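Local coordinates for protein ORF98 PTP-2 (Cydia pomonella granulosis virus, PDB 6I28) that probably removes phosphate from tyrosine and from serine or threonine of phosphoproteins, as a viral member of the dual-specificity phosphatase family, at residues I28-F33 with T99-C104; G40-L45 with L57-G62; L114-I119 with E148-K153. All blocks are in the same frame, centred on the assembly; numbering follows the deposited sequence. Where two conformers were deposited one is given.

Interaction 1 of 3, residues I28-F33 with T99-C104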
loop_
_atom_site.group_PDB
_atom_site.type_symbol
_atom_site.label_atom_id
_atom_site.label_comp_id
_atom_site.label_asym_id
_atom_site.label_seq_id
_atom_site.Cartn_x
_atom_site.Cartn_y
_atom_site.Cartn_z
ATOM N N ILE A 28 -12.650 -7.219 14.779
ATOM C CA ILE A 28 -14.088 -7.086 14.521
ATOM C C ILE A 28 -14.390 -5.736 13.894
ATOM O O ILE A 28 -15.138 -5.636 12.909
ATOM C CB ILE A 28 -14.902 -7.284 15.817
ATOM C CG1 ILE A 28 -14.663 -8.689 16.372
ATOM C CG2 ILE A 28 -16.369 -7.072 15.546
ATOM C CD1 ILE A 28 -15.212 -9.807 15.519
ATOM N N ALA A 29 -13.825 -4.671 14.458
ATOM C CA ALA A 29 -13.902 -3.366 13.811
ATOM C C ALA A 29 -13.361 -3.417 12.380
ATOM O O ALA A 29 -13.971 -2.885 11.455
ATOM C CB ALA A 29 -13.148 -2.343 14.655
ATOM N N MET A 30 -12.204 -4.054 12.175
ATOM C CA MET A 30 -11.626 -4.152 10.848
ATOM C C MET A 30 -12.545 -4.918 9.912
ATOM O O MET A 30 -12.774 -4.510 8.777
ATOM C CB MET A 30 -10.279 -4.837 10.946
ATOM C CG MET A 30 -9.554 -4.933 9.646
ATOM S SD MET A 30 -8.087 -5.952 9.789
ATOM C CE MET A 30 -7.259 -5.467 8.350
ATOM N N ARG A 31 -13.072 -6.048 10.372
ATOM C CA ARG A 31 -14.007 -6.806 9.550
ATOM C C ARG A 31 -15.227 -5.969 9.196
ATOM O O ARG A 31 -15.668 -5.970 8.043
ATOM C CB ARG A 31 -14.385 -8.092 10.289
ATOM C CG ARG A 31 -15.391 -8.968 9.560
ATOM C CD ARG A 31 -15.797 -10.168 10.427
ATOM N NE ARG A 31 -17.010 -10.829 9.965
ATOM C CZ ARG A 31 -17.039 -11.822 9.079
ATOM N NH1 ARG A 31 -15.914 -12.286 8.550
ATOM N NH2 ARG A 31 -18.211 -12.367 8.735
ATOM N N HIS A 32 -15.762 -5.219 10.156
ATOM C CA HIS A 32 -16.902 -4.346 9.890
ATOM C C HIS A 32 -16.581 -3.311 8.818
ATOM O O HIS A 32 -17.388 -3.068 7.921
ATOM C CB HIS A 32 -17.315 -3.661 11.179
ATOM C CG HIS A 32 -18.556 -2.834 11.071
ATOM N ND1 HIS A 32 -18.527 -1.456 10.972
ATOM C CD2 HIS A 32 -19.865 -3.179 11.092
ATOM C CE1 HIS A 32 -19.764 -0.989 10.938
ATOM N NE2 HIS A 32 -20.595 -2.014 11.007
ATOM N N PHE A 33 -15.384 -2.721 8.868
ATOM C CA PHE A 33 -14.980 -1.743 7.858
ATOM C C PHE A 33 -14.851 -2.382 6.478
ATOM O O PHE A 33 -15.334 -1.832 5.471
ATOM C CB PHE A 33 -13.676 -1.095 8.274
ATOM C CG PHE A 33 -13.185 -0.062 7.311
ATOM C CD1 PHE A 33 -12.512 -0.418 6.134
ATOM C CD2 PHE A 33 -13.409 1.287 7.575
ATOM C CE1 PHE A 33 -12.065 0.542 5.256
ATOM C CE2 PHE A 33 -12.968 2.236 6.712
ATOM C CZ PHE A 33 -12.285 1.870 5.529
ATOM N N THR A 99 -11.494 -3.553 -4.898
ATOM C CA THR A 99 -10.800 -2.529 -4.118
ATOM C C THR A 99 -9.894 -3.201 -3.086
ATOM O O THR A 99 -10.135 -4.340 -2.661
ATOM C CB THR A 99 -11.773 -1.570 -3.443
ATOM O OG1 THR A 99 -12.562 -2.286 -2.536
ATOM C CG2 THR A 99 -12.682 -0.930 -4.409
ATOM N N VAL A 100 -8.838 -2.509 -2.685
ATOM C CA VAL A 100 -7.820 -3.115 -1.822
ATOM C C VAL A 100 -7.637 -2.256 -0.573
ATOM O O VAL A 100 -7.454 -1.042 -0.672
ATOM C CB VAL A 100 -6.474 -3.263 -2.551
ATOM C CG1 VAL A 100 -5.488 -4.031 -1.729
ATOM C CG2 VAL A 100 -6.620 -3.971 -3.867
ATOM N N LEU A 101 -7.650 -2.896 0.589
ATOM C CA LEU A 101 -7.212 -2.300 1.839
ATOM C C LEU A 101 -5.756 -2.731 2.046
ATOM O O LEU A 101 -5.479 -3.907 2.213
ATOM C CB LEU A 101 -8.071 -2.716 3.028
ATOM C CG LEU A 101 -7.429 -2.376 4.374
ATOM C CD1 LEU A 101 -7.200 -0.809 4.517
ATOM C CD2 LEU A 101 -8.225 -2.942 5.556
ATOM N N ILE A 102 -4.844 -1.776 2.059
ATOM C CA ILE A 102 -3.447 -1.993 2.438
ATOM C C ILE A 102 -3.257 -1.480 3.870
ATOM O O ILE A 102 -3.557 -0.326 4.200
ATOM C CB ILE A 102 -2.463 -1.280 1.506
ATOM C CG1 ILE A 102 -2.659 -1.629 0.022
ATOM C CG2 ILE A 102 -1.003 -1.618 1.941
ATOM C CD1 ILE A 102 -2.069 -0.526 -0.873
ATOM N N HIS A 103 -2.814 -2.330 4.770
ATOM C CA HIS A 103 -2.695 -1.932 6.160
ATOM C C HIS A 103 -1.378 -2.409 6.774
ATOM O O HIS A 103 -0.808 -3.446 6.395
ATOM C CB HIS A 103 -3.859 -2.454 7.029
ATOM C CG HIS A 103 -3.696 -3.868 7.530
ATOM N ND1 HIS A 103 -3.118 -4.187 8.740
ATOM C CD2 HIS A 103 -4.047 -5.053 6.964
ATOM C CE1 HIS A 103 -3.131 -5.499 8.903
ATOM N NE2 HIS A 103 -3.685 -6.048 7.840
ATOM N N CYS A 104 -0.922 -1.659 7.760
ATOM C CA CYS A 104 0.157 -2.039 8.655
ATOM C C CYS A 104 -0.360 -1.879 10.074
ATOM O O CYS A 104 -1.482 -2.325 10.388
ATOM C CB CYS A 104 1.421 -1.240 8.350
ATOM S SG CYS A 104 1.298 0.541 8.278
#
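The terminal methyl of Met30 lies over one face of the His103 imidazole, displaced toward the rim where CD2 and NE2 sit; CE comes within 3.5 Å of His103 CD2. This is a CH-pi contact, with Met30 CE 3.8 Å from the centroid of the His103 ring and 24° off its normal. The sulfur stays farther out on the same line of approach, SD being 5.0 Å from the ring centroid of His103. On its way in, the same methyl brushes Leu101, Met30 CE to Leu101 CD2 measuring 3.9 Å. Met30 gets there because its chain is stretched throughout (chi1 -177°), reaching from helix 27-36 across to strand 100-103 of the mixed sheet. His103 and Cys104 begin the HCX5R signature of the cysteine-dependent phosphatases, so the methionine packs against the start of the family's phosphate-binding loop. Behind the first shell, two bonds fix the rotation of the imidazole. ND1 of His103 donates to Cys104 O at 3.0 Å, using a lone pair in the carbonyl plane, and the oxygen lies close to the plane of the imidazole; NE2 is hydrogen-bonded to Ser44 OG on strand 41-46. Ile53 of helix 51-57 touches both Met30 and His103.

Interaction 2 of 3, residues G40-L45 with L57-G62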
loop_
_atom_site.group_PDB
_atom_site.type_symbol
_atom_site.label_atom_id
_atom_site.label_comp_id
_atom_site.label_asym_id
_atom_site.label_seq_id
_atom_site.Cartn_x
_atom_site.Cartn_y
_atom_site.Cartn_z
ATOM N N GLY A 40 -12.513 -5.673 -1.398
ATOM C CA GLY A 40 -12.431 -6.992 -1.989
ATOM C C GLY A 40 -11.173 -7.759 -1.658
ATOM O O GLY A 40 -11.138 -8.994 -1.797
ATOM N N CYS A 41 -10.140 -7.072 -1.197
ATOM C CA CYS A 41 -8.818 -7.658 -1.009
ATOM C C CYS A 41 -8.096 -6.841 0.059
ATOM O O CYS A 41 -8.350 -5.660 0.246
ATOM C CB CYS A 41 -8.180 -7.721 -2.417
ATOM S SG CYS A 41 -6.511 -7.567 -2.608
ATOM N N VAL A 42 -7.250 -7.523 0.792
ATOM C CA VAL A 42 -6.510 -6.964 1.901
ATOM C C VAL A 42 -5.046 -7.345 1.748
ATOM O O VAL A 42 -4.725 -8.507 1.529
ATOM C CB VAL A 42 -7.069 -7.444 3.247
ATOM C CG1 VAL A 42 -6.212 -6.869 4.336
ATOM C CG2 VAL A 42 -8.520 -7.056 3.440
ATOM N N VAL A 43 -4.152 -6.368 1.868
ATOM C CA VAL A 43 -2.716 -6.618 1.932
ATOM C C VAL A 43 -2.259 -6.218 3.335
ATOM O O VAL A 43 -2.259 -5.021 3.691
ATOM C CB VAL A 43 -1.929 -5.824 0.867
ATOM C CG1 VAL A 43 -0.440 -6.032 0.974
ATOM C CG2 VAL A 43 -2.445 -6.187 -0.498
ATOM N N SER A 44 -1.701 -7.142 4.038
ATOM C CA SER A 44 -1.252 -6.963 5.424
ATOM C C SER A 44 0.269 -6.883 5.402
ATOM O O SER A 44 0.969 -7.877 5.115
ATOM C CB SER A 44 -1.721 -8.116 6.323
ATOM O OG SER A 44 -3.123 -8.234 6.463
ATOM N N LEU A 45 0.803 -5.725 5.744
ATOM C CA LEU A 45 2.238 -5.476 5.800
ATOM C C LEU A 45 2.580 -5.291 7.279
ATOM O O LEU A 45 2.625 -4.172 7.810
ATOM C CB LEU A 45 2.573 -4.276 5.004
ATOM C CG LEU A 45 2.261 -4.341 3.519
ATOM C CD1 LEU A 45 2.730 -3.006 2.930
ATOM C CD2 LEU A 45 2.829 -5.502 2.863
ATOM N N LEU A 57 -11.195 -12.010 8.976
ATOM C CA LEU A 57 -11.741 -11.456 7.737
ATOM C C LEU A 57 -12.331 -12.539 6.837
ATOM O O LEU A 57 -13.354 -12.324 6.175
ATOM C CB LEU A 57 -10.661 -10.715 6.982
ATOM C CG LEU A 57 -10.056 -9.501 7.696
ATOM C CD1 LEU A 57 -9.163 -8.785 6.741
ATOM C CD2 LEU A 57 -11.150 -8.577 8.164
ATOM N N TYR A 58 -11.686 -13.699 6.791
ATOM C CA TYR A 58 -12.187 -14.877 6.098
ATOM C C TYR A 58 -12.436 -14.611 4.617
ATOM O O TYR A 58 -13.455 -15.000 4.056
ATOM C CB TYR A 58 -13.451 -15.441 6.746
ATOM C CG TYR A 58 -13.484 -16.930 6.640
ATOM C CD1 TYR A 58 -12.744 -17.718 7.503
ATOM C CD2 TYR A 58 -14.243 -17.570 5.661
ATOM C CE1 TYR A 58 -12.766 -19.082 7.406
ATOM C CE2 TYR A 58 -14.270 -18.940 5.566
ATOM C CZ TYR A 58 -13.533 -19.692 6.434
ATOM O OH TYR A 58 -13.580 -21.070 6.351
ATOM N N LEU A 59 -11.478 -13.983 3.965
ATOM C CA LEU A 59 -11.694 -13.653 2.571
ATOM C C LEU A 59 -11.399 -14.868 1.731
ATOM O O LEU A 59 -10.737 -15.796 2.206
ATOM C CB LEU A 59 -10.823 -12.476 2.153
ATOM C CG LEU A 59 -11.093 -11.167 2.880
ATOM C CD1 LEU A 59 -9.962 -10.264 2.788
ATOM C CD2 LEU A 59 -12.325 -10.479 2.305
ATOM N N PRO A 60 -11.863 -14.897 0.482
ATOM C CA PRO A 60 -11.613 -16.097 -0.346
ATOM C C PRO A 60 -10.117 -16.239 -0.574
ATOM O O PRO A 60 -9.328 -15.270 -0.494
ATOM C CB PRO A 60 -12.343 -15.808 -1.651
ATOM C CG PRO A 60 -13.503 -14.818 -1.210
ATOM C CD PRO A 60 -12.828 -13.956 -0.132
ATOM N N ASP A 61 -9.722 -17.469 -0.849
ATOM C CA ASP A 61 -8.337 -17.778 -1.161
ATOM C C ASP A 61 -7.821 -16.818 -2.216
ATOM O O ASP A 61 -8.431 -16.659 -3.279
ATOM C CB ASP A 61 -8.212 -19.214 -1.675
ATOM C CG ASP A 61 -8.414 -20.249 -0.586
ATOM O OD1 ASP A 61 -8.088 -19.974 0.597
ATOM O OD2 ASP A 61 -8.888 -21.339 -0.919
ATOM N N GLY A 62 -6.711 -16.165 -1.917
ATOM C CA GLY A 62 -6.080 -15.316 -2.844
ATOM C C GLY A 62 -6.406 -13.866 -2.657
ATOM O O GLY A 62 -5.727 -13.027 -3.221
#
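Val42 meets Leu57 and Leu59 purely through methyl groups, with no ring or other planar group taking part; among the flat groups bordering this cluster are two imidazoles from outside the two segments. His64 touches all three side chains, and His103 adds its side chain against Val42. The setting is a beta-alpha-beta crossover: strand 41-46 leads through helix 51-57 and the loop 58-63 into strand 64-68, which lies parallel beside it in the sheet. Residues 57-62 are thus the return leg of the crossover, and Val42 is where that leg packs back on the first strand.

A single branch of Val42 does the work. CG2, anti to the carbonyl carbon while CG1 is anti to the backbone N (chi1 178°), touches Leu57 CD1 at 3.8 Å, the two side chains reaching toward each other tip to tip. Leu59 arrives from another direction, crossing Val42 at about a right angle, with its CD1 3.6 Å from Val42 CG2. Between the two leucines the chain leaves the helix at Tyr58, whose positive phi of 58° turns the backbone and lets Leu59 also come back over the strand. Past the loop, backbone bonds of Val42 with Asp63 and Leu65 begin the pairing with strand 64-68, and Gly62 O is bonded to Tyr88 OH of helix 82-95. The two leucine methyls sit side by side against the valine branch, Leu57 CD1 standing 4.3 Å from Leu59 CD1.

Interaction 3 of 3, residues L114-I119 with E148-K153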
loop_
_atom_site.group_PDB
_atom_site.type_symbol
_atom_site.label_atom_id
_atom_site.label_comp_id
_atom_site.label_asym_id
_atom_site.label_seq_id
_atom_site.Cartn_x
_atom_site.Cartn_y
_atom_site.Cartn_z
ATOM N N LEU A 114 3.528 1.447 0.091
ATOM C CA LEU A 114 3.020 0.688 -1.049
ATOM C C LEU A 114 1.940 1.426 -1.824
ATOM O O LEU A 114 1.904 1.330 -3.066
ATOM C CB LEU A 114 2.506 -0.680 -0.598
ATOM C CG LEU A 114 1.921 -1.648 -1.636
ATOM C CD1 LEU A 114 2.927 -1.917 -2.727
ATOM C CD2 LEU A 114 1.444 -2.950 -0.974
ATOM N N ALA A 115 1.022 2.102 -1.127
ATOM C CA ALA A 115 -0.013 2.875 -1.813
ATOM C C ALA A 115 0.605 3.952 -2.687
ATOM O O ALA A 115 0.225 4.105 -3.865
ATOM C CB ALA A 115 -0.964 3.469 -0.793
ATOM N N ILE A 116 1.604 4.660 -2.163
ATOM C CA ILE A 116 2.236 5.744 -2.904
ATOM C C ILE A 116 2.916 5.170 -4.129
ATOM O O ILE A 116 2.837 5.734 -5.216
ATOM C CB ILE A 116 3.215 6.519 -1.998
ATOM C CG1 ILE A 116 2.484 7.351 -0.932
ATOM C CG2 ILE A 116 4.168 7.434 -2.837
ATOM C CD1 ILE A 116 3.380 8.132 0.063
ATOM N N TYR A 117 3.561 4.015 -3.982
ATOM C CA TYR A 117 4.279 3.421 -5.099
ATOM C C TYR A 117 3.311 2.944 -6.178
ATOM O O TYR A 117 3.550 3.150 -7.382
ATOM C CB TYR A 117 5.103 2.228 -4.622
ATOM C CG TYR A 117 5.845 1.539 -5.770
ATOM C CD1 TYR A 117 6.730 2.195 -6.545
ATOM C CD2 TYR A 117 5.619 0.214 -6.054
ATOM C CE1 TYR A 117 7.426 1.568 -7.601
ATOM C CE2 TYR A 117 6.265 -0.458 -7.083
ATOM C CZ TYR A 117 7.165 0.212 -7.871
ATOM O OH TYR A 117 7.838 -0.410 -8.910
ATOM N N TYR A 118 2.210 2.300 -5.773
ATOM C CA TYR A 118 1.189 1.975 -6.735
ATOM C C TYR A 118 0.713 3.169 -7.519
ATOM O O TYR A 118 0.579 3.076 -8.739
ATOM C CB TYR A 118 0.014 1.255 -6.070
ATOM C CG TYR A 118 -1.001 0.797 -7.055
ATOM C CD1 TYR A 118 -0.790 -0.393 -7.738
ATOM C CD2 TYR A 118 -2.136 1.549 -7.387
ATOM C CE1 TYR A 118 -1.654 -0.839 -8.665
ATOM C CE2 TYR A 118 -3.060 1.046 -8.336
ATOM C CZ TYR A 118 -2.778 -0.138 -8.987
ATOM O OH TYR A 118 -3.602 -0.684 -9.951
ATOM N N ILE A 119 0.552 4.343 -6.872
ATOM C CA ILE A 119 0.103 5.527 -7.596
ATOM C C ILE A 119 1.210 6.120 -8.468
ATOM O O ILE A 119 0.949 6.540 -9.597
ATOM C CB ILE A 119 -0.453 6.522 -6.540
ATOM C CG1 ILE A 119 -1.774 5.965 -5.944
ATOM C CG2 ILE A 119 -0.643 7.936 -7.117
ATOM C CD1 ILE A 119 -2.385 6.834 -4.894
ATOM N N GLU A 148 13.524 7.035 0.379
ATOM C CA GLU A 148 14.611 6.805 -0.567
ATOM C C GLU A 148 14.315 5.597 -1.464
ATOM O O GLU A 148 14.664 5.598 -2.643
ATOM C CB GLU A 148 15.936 6.630 0.177
ATOM C CG GLU A 148 16.446 7.903 0.850
ATOM C CD GLU A 148 16.574 9.118 -0.100
ATOM O OE1 GLU A 148 17.192 8.981 -1.194
ATOM O OE2 GLU A 148 16.053 10.209 0.257
ATOM N N LEU A 149 13.651 4.572 -0.938
ATOM C CA LEU A 149 13.285 3.417 -1.760
ATOM C C LEU A 149 12.453 3.843 -2.958
ATOM O O LEU A 149 12.735 3.444 -4.096
ATOM C CB LEU A 149 12.523 2.398 -0.926
ATOM C CG LEU A 149 11.801 1.263 -1.628
ATOM C CD1 LEU A 149 12.758 0.311 -2.192
ATOM C CD2 LEU A 149 10.908 0.506 -0.648
ATOM N N LEU A 150 11.415 4.660 -2.707
ATOM C CA LEU A 150 10.469 5.071 -3.725
ATOM C C LEU A 150 11.098 6.031 -4.716
ATOM O O LEU A 150 10.910 5.904 -5.940
ATOM C CB LEU A 150 9.261 5.717 -3.052
ATOM C CG LEU A 150 8.435 4.821 -2.141
ATOM C CD1 LEU A 150 7.088 5.410 -1.874
ATOM C CD2 LEU A 150 8.299 3.528 -2.835
ATOM N N LYS A 151 11.832 7.017 -4.206
ATOM C CA LYS A 151 12.594 7.907 -5.074
ATOM C C LYS A 151 13.558 7.121 -5.951
ATOM O O LYS A 151 13.778 7.469 -7.113
ATOM C CB LYS A 151 13.343 8.941 -4.237
ATOM C CG LYS A 151 12.444 9.904 -3.475
ATOM C CD LYS A 151 13.321 11.052 -2.834
ATOM C CE LYS A 151 12.494 12.163 -2.175
ATOM N NZ LYS A 151 13.371 13.090 -1.300
ATOM N N GLY A 152 14.144 6.054 -5.410
ATOM C CA GLY A 152 15.045 5.223 -6.183
ATOM C C GLY A 152 14.397 4.474 -7.325
ATOM O O GLY A 152 15.124 3.979 -8.200
ATOM N N LYS A 153 13.063 4.392 -7.347
ATOM C CA LYS A 153 12.355 3.795 -8.469
ATOM C C LYS A 153 12.149 4.776 -9.618
ATOM O O LYS A 153 11.646 4.380 -10.674
ATOM C CB LYS A 153 10.979 3.270 -8.038
ATOM C CG LYS A 153 10.970 2.294 -6.884
ATOM C CD LYS A 153 11.954 1.158 -6.992
ATOM C CE LYS A 153 11.644 0.248 -8.091
ATOM N NZ LYS A 153 12.433 -1.014 -7.855
#
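Leu150 fits its two methyls against consecutive residues of the neighbouring helix, and this is the tight, buried part of the contact. CD1 of Leu150 packs on the CG2 branch of Ile116 at 3.7 Å, the side chains crossing at about a right angle. CD2 of Leu150 turns to the base of the next side chain, 3.9 Å from Tyr117 CB. The backbones come close here too, Tyr117 CA and Leu150 CA being 6.6 Å apart. Tyr127 of helix 127-137 touches both Ile116 and Leu150 and extends the apolar cluster. Within the dual-specificity phosphatase fold, this joins helix 110-123, which follows the signature loop, to the last turn of helix 144-151, just before the C-terminal beta hairpin.

Toward solvent the contact thins to one partly exposed residue past that turn. Lys153 approaches the Tyr117 ring obliquely, using its aliphatic part: CG is 3.7 Å from Tyr117 CE1. Bends at chi2 (-49°) and chi3 (-66°) carry the lysine chain across the tyrosine at a slant, bringing Lys153 CE to 3.9 Å from Tyr117 OH. That hydroxyl has its polar partners beyond the two segments, hydrogen-bonding to the terminal carboxylate atom OXT of Glu168 and to Arg121 NH1. Glu168 also shares a backbone hydrogen bond with Lys153, bringing the chain's C terminus beside the Tyr117-Lys153 pair.

In the fold
From the N terminus, helix 27-36 is the first element used, and interaction 1 closes the long loop from it to strand 100-103. Interaction 2 is nested inside that loop and closes the short excursion from strand 41-46 through helix 51-57. The two reach neighbouring strands of the same sheet and are stitched directly, with Leu101 O 2.8 Å from Val43 N in a probable hydrogen bond. Interaction 3 opens only after interaction 1 has closed; it closes the excursion through helix 127-137 and ties two helices on the other side of the chain's centre, its own centre about 22 Å from those of the other two. Leu114 on helix 110-123 bridges the gap, packing on Ile102, Val43 and Leu45.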